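Local coordinates for water stress and hypersensitive response domain-containing protein (Archaeoglobus fulgidus DSM 4304, PDB 3BUT) that is of unknown function but belongs to the LEA_2 (late embryogenesis abundant) family and may bind lipid, at residues 41-46 / 73-78. The protein carries 4 engineered substitutions. Sequence-based numbering, arbitrary orientation. Where two conformers were deposited one is given.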
# COMPACT_ATOMS: atom_id res chain seq x y z
N TYR A 41 11.72 -1.52 -18.47
CA TYR A 41 11.55 -0.81 -17.21
C TYR A 41 11.66 -1.72 -16.01
O TYR A 41 11.33 -2.90 -16.08
CB TYR A 41 10.23 -0.03 -17.18
CG TYR A 41 8.99 -0.88 -17.25
CD1 TYR A 41 8.47 -1.29 -18.47
CD2 TYR A 41 8.33 -1.27 -16.09
CE1 TYR A 41 7.34 -2.07 -18.54
CE2 TYR A 41 7.19 -2.06 -16.15
CZ TYR A 41 6.70 -2.45 -17.38
OH TYR A 41 5.57 -3.23 -17.44
N THR A 42 12.17 -1.16 -14.91
CA THR A 42 12.20 -1.84 -13.61
C THR A 42 11.76 -0.89 -12.51
O THR A 42 12.07 0.31 -12.55
CB THR A 42 13.60 -2.42 -13.23
OG1 THR A 42 14.57 -1.37 -13.11
CG2 THR A 42 14.10 -3.45 -14.23
N ILE A 43 11.03 -1.41 -11.54
CA ILE A 43 10.75 -0.68 -10.30
C ILE A 43 11.15 -1.54 -9.10
O ILE A 43 10.66 -2.65 -8.94
CB ILE A 43 9.27 -0.25 -10.18
CG1 ILE A 43 8.86 0.64 -11.36
CG2 ILE A 43 9.03 0.47 -8.84
CD1 ILE A 43 7.38 0.99 -11.41
N GLU A 44 12.08 -1.03 -8.30
CA GLU A 44 12.49 -1.71 -7.07
C GLU A 44 12.05 -0.90 -5.88
O GLU A 44 12.16 0.33 -5.88
CB GLU A 44 14.00 -1.95 -7.04
CG GLU A 44 14.49 -2.99 -8.03
CD GLU A 44 15.88 -3.52 -7.71
OE1 GLU A 44 16.28 -3.53 -6.53
OE2 GLU A 44 16.57 -3.95 -8.66
N MSE A 45 11.54 -1.59 -4.87
CA MSE A 45 11.09 -0.98 -3.63
C MSE A 45 11.69 -1.79 -2.47
O MSE A 45 11.35 -2.96 -2.30
CB MSE A 45 9.56 -0.97 -3.56
CG MSE A 45 8.88 -0.18 -4.69
SE MSE A 45 6.94 -0.32 -4.71
CE MSE A 45 6.51 1.01 -3.35
N ASN A 46 12.60 -1.17 -1.73
CA ASN A 46 13.45 -1.84 -0.71
C ASN A 46 14.15 -3.13 -1.16
O ASN A 46 14.28 -4.07 -0.38
CB ASN A 46 12.67 -2.12 0.58
CG ASN A 46 12.11 -0.87 1.21
OD1 ASN A 46 12.72 0.21 1.15
ND2 ASN A 46 10.96 -1.01 1.86
N LEU A 73 4.46 1.97 -17.22
CA LEU A 73 5.14 1.15 -16.23
C LEU A 73 4.11 0.41 -15.41
O LEU A 73 3.39 1.01 -14.63
CB LEU A 73 6.01 2.02 -15.32
CG LEU A 73 6.76 3.21 -15.94
CD1 LEU A 73 7.35 4.09 -14.85
CD2 LEU A 73 7.84 2.76 -16.90
N ARG A 74 4.05 -0.91 -15.60
CA ARG A 74 3.04 -1.73 -14.94
C ARG A 74 3.60 -2.53 -13.77
O ARG A 74 4.66 -3.14 -13.88
CB ARG A 74 2.34 -2.66 -15.93
CG ARG A 74 1.50 -1.93 -16.98
CD ARG A 74 1.05 -2.88 -18.09
NE ARG A 74 0.71 -2.16 -19.31
CZ ARG A 74 1.58 -1.81 -20.26
NH1 ARG A 74 1.16 -1.15 -21.33
NH2 ARG A 74 2.87 -2.10 -20.13
N LEU A 75 2.87 -2.52 -12.66
CA LEU A 75 3.26 -3.26 -11.47
C LEU A 75 2.29 -4.41 -11.22
O LEU A 75 1.10 -4.20 -10.99
CB LEU A 75 3.28 -2.35 -10.24
CG LEU A 75 4.22 -1.15 -10.19
CD1 LEU A 75 3.52 0.09 -10.66
CD2 LEU A 75 4.67 -0.96 -8.76
N ASN A 76 2.82 -5.63 -11.27
CA ASN A 76 2.11 -6.82 -10.83
C ASN A 76 2.01 -6.77 -9.30
O ASN A 76 3.03 -6.65 -8.61
CB ASN A 76 2.86 -8.08 -11.30
CG ASN A 76 2.26 -9.37 -10.75
OD1 ASN A 76 2.97 -10.18 -10.16
ND2 ASN A 76 0.96 -9.57 -10.96
N ASN A 77 0.79 -6.85 -8.79
CA ASN A 77 0.54 -6.68 -7.36
C ASN A 77 1.06 -7.81 -6.48
O ASN A 77 1.30 -7.61 -5.29
CB ASN A 77 -0.95 -6.45 -7.09
CG ASN A 77 -1.53 -5.34 -7.95
OD1 ASN A 77 -0.94 -4.26 -8.08
ND2 ASN A 77 -2.68 -5.60 -8.55
N SER A 78 1.24 -8.98 -7.07
CA SER A 78 1.78 -10.14 -6.35
C SER A 78 3.21 -9.89 -5.86
O SER A 78 3.60 -10.34 -4.77
CB SER A 78 1.72 -11.40 -7.22
OG SER A 78 2.18 -12.53 -6.51
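Strand residues 41-45 and 73-76 belong to the two facing antiparallel sheets of a beta-sandwich of the LEA_2 family, and their axes pass 7.8 Å apart at their closest, with N-to-C directions 49° apart. The contact is thus sheet-to-sheet packing, made by Tyr41 and Ile43, two residues apart on one strand, against Leu73, Arg74 and Leu75 on the other. Tyr41 takes the crowded rotamer, CG between the backbone N and carbonyl carbon (chi1 64°), and its ring reaches across to the opposing backbone. One face of the Tyr41 ring receives Leu73 CA in a CH-pi contact, 4.0 Å from the ring centroid and 20° off the ring normal, offset toward the rim. Leu73 runs past the tyrosine in the opposite sense, so that its CD2 lies 3.7 Å from Tyr41 CB at the root of the ring. At the far end Tyr41 OH accepts a weak hydrogen bond from Arg74 N (3.3 Å), while Arg74 O lies in the ring plane at its edge. An alanine here, lacking the ring and hydroxyl that cover Leu73 CA and accept from Arg74 N, would probably loosen the packing between the two strands. The Arg74 side chain, extended from CG to NE, crosses the tyrosine obliquely, placing its guanidinium edge toward the hydroxyl; NH2 comes no nearer than 4.0 Å to Tyr41 OH, whereas Arg74 NH1 forms a long, weak ion pair with Glu55. Further along, Val50 of strand 48-61 touches both Ile43 and Leu75, Val98 of strand 93-105 flanks Ile43, and Ile20 of strand 17-27 touches Leu75, so both sheets contribute to the apolar interior. There Ile43 and Leu75 cross at about a right angle, and the terminal methyl Ile43 CD1 rests 4.0 Å from Leu75 CG.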